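Local structure of hydrazine synthase beta subunit (Candidatus Kuenenia stuttgartiensis, 5C2V) at residues B[14-19]-B[321-326]; B[55-60]-B[71-76]. The protein forms part of the hydrazine synthase complex, which condenses nitric oxide with ammonium to hydrazine, and may modulate transport of the hydroxylamine intermediate through a tunnel between active sites. One frame throughout, in Å; residues are numbered along the deposited sequence.

Interaction 1. Residues B[14-19]-B[321-326]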
# COMPACT_ATOMS: atom_id res chain seq x y z
N GLY B 14 -13.09 -58.22 5.61
CA GLY B 14 -13.36 -57.02 4.84
C GLY B 14 -14.42 -56.10 5.41
O GLY B 14 -15.44 -55.88 4.75
N PRO B 15 -14.23 -55.60 6.65
CA PRO B 15 -15.34 -54.89 7.29
C PRO B 15 -15.85 -53.69 6.48
O PRO B 15 -15.08 -52.80 6.14
CB PRO B 15 -14.72 -54.39 8.60
CG PRO B 15 -13.48 -55.21 8.80
CD PRO B 15 -12.99 -55.54 7.44
N PHE B 16 -17.15 -53.70 6.18
CA PHE B 16 -17.80 -52.60 5.47
C PHE B 16 -18.54 -51.57 6.32
O PHE B 16 -18.88 -50.49 5.83
CB PHE B 16 -18.77 -53.19 4.44
CG PHE B 16 -19.01 -52.32 3.26
CD1 PHE B 16 -18.04 -52.17 2.28
CD2 PHE B 16 -20.21 -51.64 3.11
CE1 PHE B 16 -18.25 -51.37 1.18
CE2 PHE B 16 -20.43 -50.84 2.01
CZ PHE B 16 -19.45 -50.70 1.05
N HIS B 17 -18.79 -51.89 7.59
CA HIS B 17 -19.66 -51.05 8.41
C HIS B 17 -19.41 -51.31 9.89
O HIS B 17 -18.89 -52.36 10.27
CB HIS B 17 -21.13 -51.32 8.06
CG HIS B 17 -22.10 -50.35 8.66
ND1 HIS B 17 -22.62 -50.51 9.93
CD2 HIS B 17 -22.64 -49.21 8.18
CE1 HIS B 17 -23.45 -49.51 10.19
NE2 HIS B 17 -23.47 -48.71 9.15
N ILE B 18 -19.80 -50.35 10.74
CA ILE B 18 -19.67 -50.54 12.17
C ILE B 18 -20.73 -49.74 12.93
O ILE B 18 -21.14 -48.66 12.49
CB ILE B 18 -18.25 -50.17 12.66
CG1 ILE B 18 -18.00 -50.70 14.08
CG2 ILE B 18 -18.01 -48.66 12.57
CD1 ILE B 18 -16.58 -50.49 14.56
N THR B 19 -21.17 -50.27 14.07
CA THR B 19 -22.10 -49.57 14.94
C THR B 19 -21.85 -50.00 16.38
O THR B 19 -20.97 -50.83 16.65
CB THR B 19 -23.57 -49.85 14.56
OG1 THR B 19 -24.43 -49.08 15.40
CG2 THR B 19 -23.89 -51.33 14.73
N GLY B 321 -9.05 -47.93 3.78
CA GLY B 321 -10.48 -47.99 3.52
C GLY B 321 -11.44 -47.86 4.69
O GLY B 321 -12.27 -48.74 4.91
N PRO B 322 -11.35 -46.75 5.46
CA PRO B 322 -12.29 -46.54 6.57
C PRO B 322 -13.69 -46.14 6.07
O PRO B 322 -14.05 -44.96 6.09
CB PRO B 322 -11.65 -45.40 7.36
CG PRO B 322 -10.88 -44.64 6.34
CD PRO B 322 -10.40 -45.64 5.33
N SER B 323 -14.46 -47.13 5.64
CA SER B 323 -15.76 -46.90 5.02
C SER B 323 -16.85 -46.47 6.01
O SER B 323 -17.87 -45.93 5.60
CB SER B 323 -16.21 -48.15 4.27
OG SER B 323 -16.08 -49.30 5.08
N SER B 324 -16.63 -46.72 7.30
CA SER B 324 -17.66 -46.42 8.29
C SER B 324 -17.07 -46.02 9.65
O SER B 324 -16.01 -46.50 10.04
CB SER B 324 -18.59 -47.62 8.47
OG SER B 324 -19.66 -47.31 9.34
N VAL B 325 -17.78 -45.15 10.36
CA VAL B 325 -17.37 -44.72 11.69
C VAL B 325 -18.54 -44.72 12.66
O VAL B 325 -19.69 -44.60 12.26
CB VAL B 325 -16.74 -43.32 11.67
CG1 VAL B 325 -15.35 -43.35 11.04
CG2 VAL B 325 -17.65 -42.34 10.94
N CYS B 326 -18.24 -44.86 13.95
CA CYS B 326 -19.27 -44.77 14.98
C CYS B 326 -18.71 -44.22 16.29
O CYS B 326 -17.50 -44.23 16.51
CB CYS B 326 -19.91 -46.14 15.22
SG CYS B 326 -18.84 -47.35 16.03

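Interaction 2. Residues B[55-60]-B[71-76]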
# COMPACT_ATOMS: atom_id res chain seq x y z
N VAL B 55 -25.54 -63.44 2.50
CA VAL B 55 -24.46 -62.96 1.64
C VAL B 55 -24.27 -61.44 1.65
O VAL B 55 -25.22 -60.68 1.45
CB VAL B 55 -24.71 -63.42 0.18
CG1 VAL B 55 -23.48 -63.17 -0.67
CG2 VAL B 55 -25.10 -64.89 0.14
N GLN B 56 -23.03 -61.02 1.88
CA GLN B 56 -22.59 -59.63 1.73
C GLN B 56 -23.33 -58.62 2.63
O GLN B 56 -24.02 -57.73 2.12
CB GLN B 56 -22.74 -59.22 0.26
CG GLN B 56 -22.02 -57.95 -0.13
CD GLN B 56 -22.05 -57.71 -1.62
OE1 GLN B 56 -21.99 -58.64 -2.42
NE2 GLN B 56 -22.15 -56.45 -1.99
N PRO B 57 -23.24 -58.77 3.96
CA PRO B 57 -23.83 -57.70 4.77
C PRO B 57 -23.11 -56.36 4.61
O PRO B 57 -21.90 -56.31 4.83
CB PRO B 57 -23.68 -58.23 6.20
CG PRO B 57 -22.45 -59.09 6.14
CD PRO B 57 -22.46 -59.73 4.77
N GLU B 58 -23.81 -55.30 4.24
CA GLU B 58 -23.23 -53.96 4.31
C GLU B 58 -23.66 -53.01 5.44
O GLU B 58 -23.11 -51.92 5.56
CB GLU B 58 -23.42 -53.28 2.95
CG GLU B 58 -22.60 -54.01 1.91
CD GLU B 58 -22.76 -53.49 0.51
OE1 GLU B 58 -23.65 -52.64 0.28
OE2 GLU B 58 -21.97 -53.92 -0.35
N ALA B 59 -24.62 -53.42 6.27
CA ALA B 59 -25.11 -52.51 7.31
C ALA B 59 -25.78 -53.23 8.47
O ALA B 59 -26.24 -54.36 8.33
CB ALA B 59 -26.08 -51.50 6.70
N SER B 60 -25.83 -52.56 9.62
CA SER B 60 -26.50 -53.11 10.80
C SER B 60 -27.03 -52.02 11.74
O SER B 60 -26.45 -50.94 11.84
CB SER B 60 -25.55 -54.04 11.56
OG SER B 60 -24.37 -53.37 11.94
N VAL B 71 -29.29 -56.84 10.51
CA VAL B 71 -28.19 -56.74 9.56
C VAL B 71 -28.71 -56.69 8.13
O VAL B 71 -29.64 -57.41 7.77
CB VAL B 71 -27.22 -57.93 9.71
CG1 VAL B 71 -26.02 -57.76 8.81
CG2 VAL B 71 -26.78 -58.07 11.16
N CYS B 72 -28.11 -55.83 7.31
CA CYS B 72 -28.52 -55.72 5.91
C CYS B 72 -27.66 -56.60 5.01
O CYS B 72 -26.49 -56.31 4.79
CB CYS B 72 -28.44 -54.27 5.43
SG CYS B 72 -29.86 -53.26 5.85
N ASN B 73 -28.26 -57.65 4.45
CA ASN B 73 -27.57 -58.49 3.49
C ASN B 73 -27.89 -58.01 2.08
O ASN B 73 -29.02 -58.15 1.60
CB ASN B 73 -27.96 -59.95 3.66
CG ASN B 73 -27.86 -60.41 5.11
OD1 ASN B 73 -26.76 -60.66 5.62
ND2 ASN B 73 -29.00 -60.54 5.77
N ALA B 74 -26.88 -57.45 1.43
CA ALA B 74 -27.05 -56.74 0.17
C ALA B 74 -27.27 -57.68 -1.02
O ALA B 74 -28.20 -57.48 -1.81
CB ALA B 74 -25.86 -55.86 -0.09
N GLU B 75 -26.42 -58.68 -1.14
CA GLU B 75 -26.50 -59.61 -2.26
C GLU B 75 -27.71 -60.52 -2.13
O GLU B 75 -28.35 -60.88 -3.12
CB GLU B 75 -25.21 -60.44 -2.37
CG GLU B 75 -25.20 -61.40 -3.55
CD GLU B 75 -25.33 -60.69 -4.89
OE1 GLU B 75 -24.29 -60.35 -5.49
OE2 GLU B 75 -26.48 -60.48 -5.34
N SER B 76 -28.02 -60.89 -0.89
CA SER B 76 -29.16 -61.76 -0.62
C SER B 76 -30.48 -61.02 -0.75
O SER B 76 -31.55 -61.63 -0.69
CB SER B 76 -29.04 -62.37 0.78
OG SER B 76 -27.83 -63.09 0.93

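Interaction 1. Residues B[14-19]-B[321-326]
I18, H17 and F16 meet C326, S324 and S323 in a buried contact between two parallel strands, where the start of the chain meets its last sheet. The strand axes lie 8° apart. Their closest approach is 5.5 Å, and side chains carry most of the contact. The polar part comes from two serines. S323 OG gives a hydrogen bond to F16 O at 3.1 Å. It approaches well above the carbonyl plane, with a C=O...donor angle of 100°. S324 plays the acceptor: its OG takes a weak bond from I18 N at 3.3 Å. OG of S324 is anti to the backbone N (chi1 -175°), which carries it toward the opposite strand. From there it also lies over one face of the H17 ring, toward the rim, with H17 CD2 at 3.7 Å. CB of S324 packs on H17 CA at 3.6 Å. This is the closure of a seven-bladed beta-propeller. Strands 15-20 and 322-327 are the first strands of the first and last blades, so they line the central channel side by side. Both segments begin with a glycine of positive phi followed by proline. Further along, the contact becomes apolar. The SG of C326 faces the I18 side chain and is 3.8 Å from I18 CG2. I18 CG1 also borders this sulphur, at 4.0 Å. The I18 side chain also packs on Y335 and A337 of strand 333-338, the next strand of the last blade. At the other end of the contact, F16 and S323 share R273 as a neighbour, and P15 packs on T11 of the gamma subunit.

Interaction 2. Residues B[55-60]-B[71-76]
E58 and A59 each share a backbone hydrogen bond with C72. E58 N gives a hydrogen bond to C72 O at 2.9 Å, nearly in line with the carbonyl bond. C72 N gives one to A59 O at 2.6 Å. Before the strand, Q56 O accepts A74 N at 3.0 Å, from above the carbonyl plane. V55 N is taken by the hydroxyl of S76, with OG at 2.8 Å. V55 O receives a weak bond from E75 N. The N-H of Q56 goes to H35 ND1. The buried carboxylate of E58 has three donors. Q56 NE2 reaches OE2 at 3.0 Å, with OE2 close to the amide plane. Q32 NE2 also binds OE2, and W98 NE1 binds OE1. These donors probably favour the charged form. Apolar contacts fill in between the bonds: P57 CB meets V71 CG1 at 3.5 Å, and the CB atoms of A59 and C72 meet on the other face of the sheet. The two segments belong to the beta hairpin of strands 57-62 and 68-73, the inner half of the second propeller blade. S60 leans on H17 and T19 of strand 15-20, C72 packs on P99 and I102 of the next blade, and V71 bonds to S80 of strand 78-83.

Interactions 1 and 2 are neighbours, with centres about 13 Å apart. They touch directly, through strands 15-20 and 57-62 of adjacent blades. H17 CB packs on E58 O at 3.2 Å, and F16 CD2 on E58 CG at 3.6 Å. T19 CG2 lies 3.5 Å from S60 OG. Strand 15-20 therefore stands between strand 322-327 and strand 57-62. Interaction 1 closes the ring of blades, whereas interaction 2 joins the two inner strands of one blade. Interaction 2 lies near the calcium site: the E75 side chain is about 5 Å from the ion, which D77 and D97 bind. The trimethyl glycine pocket is formed by H187, E188, R243 and R302, which belong to neither contact.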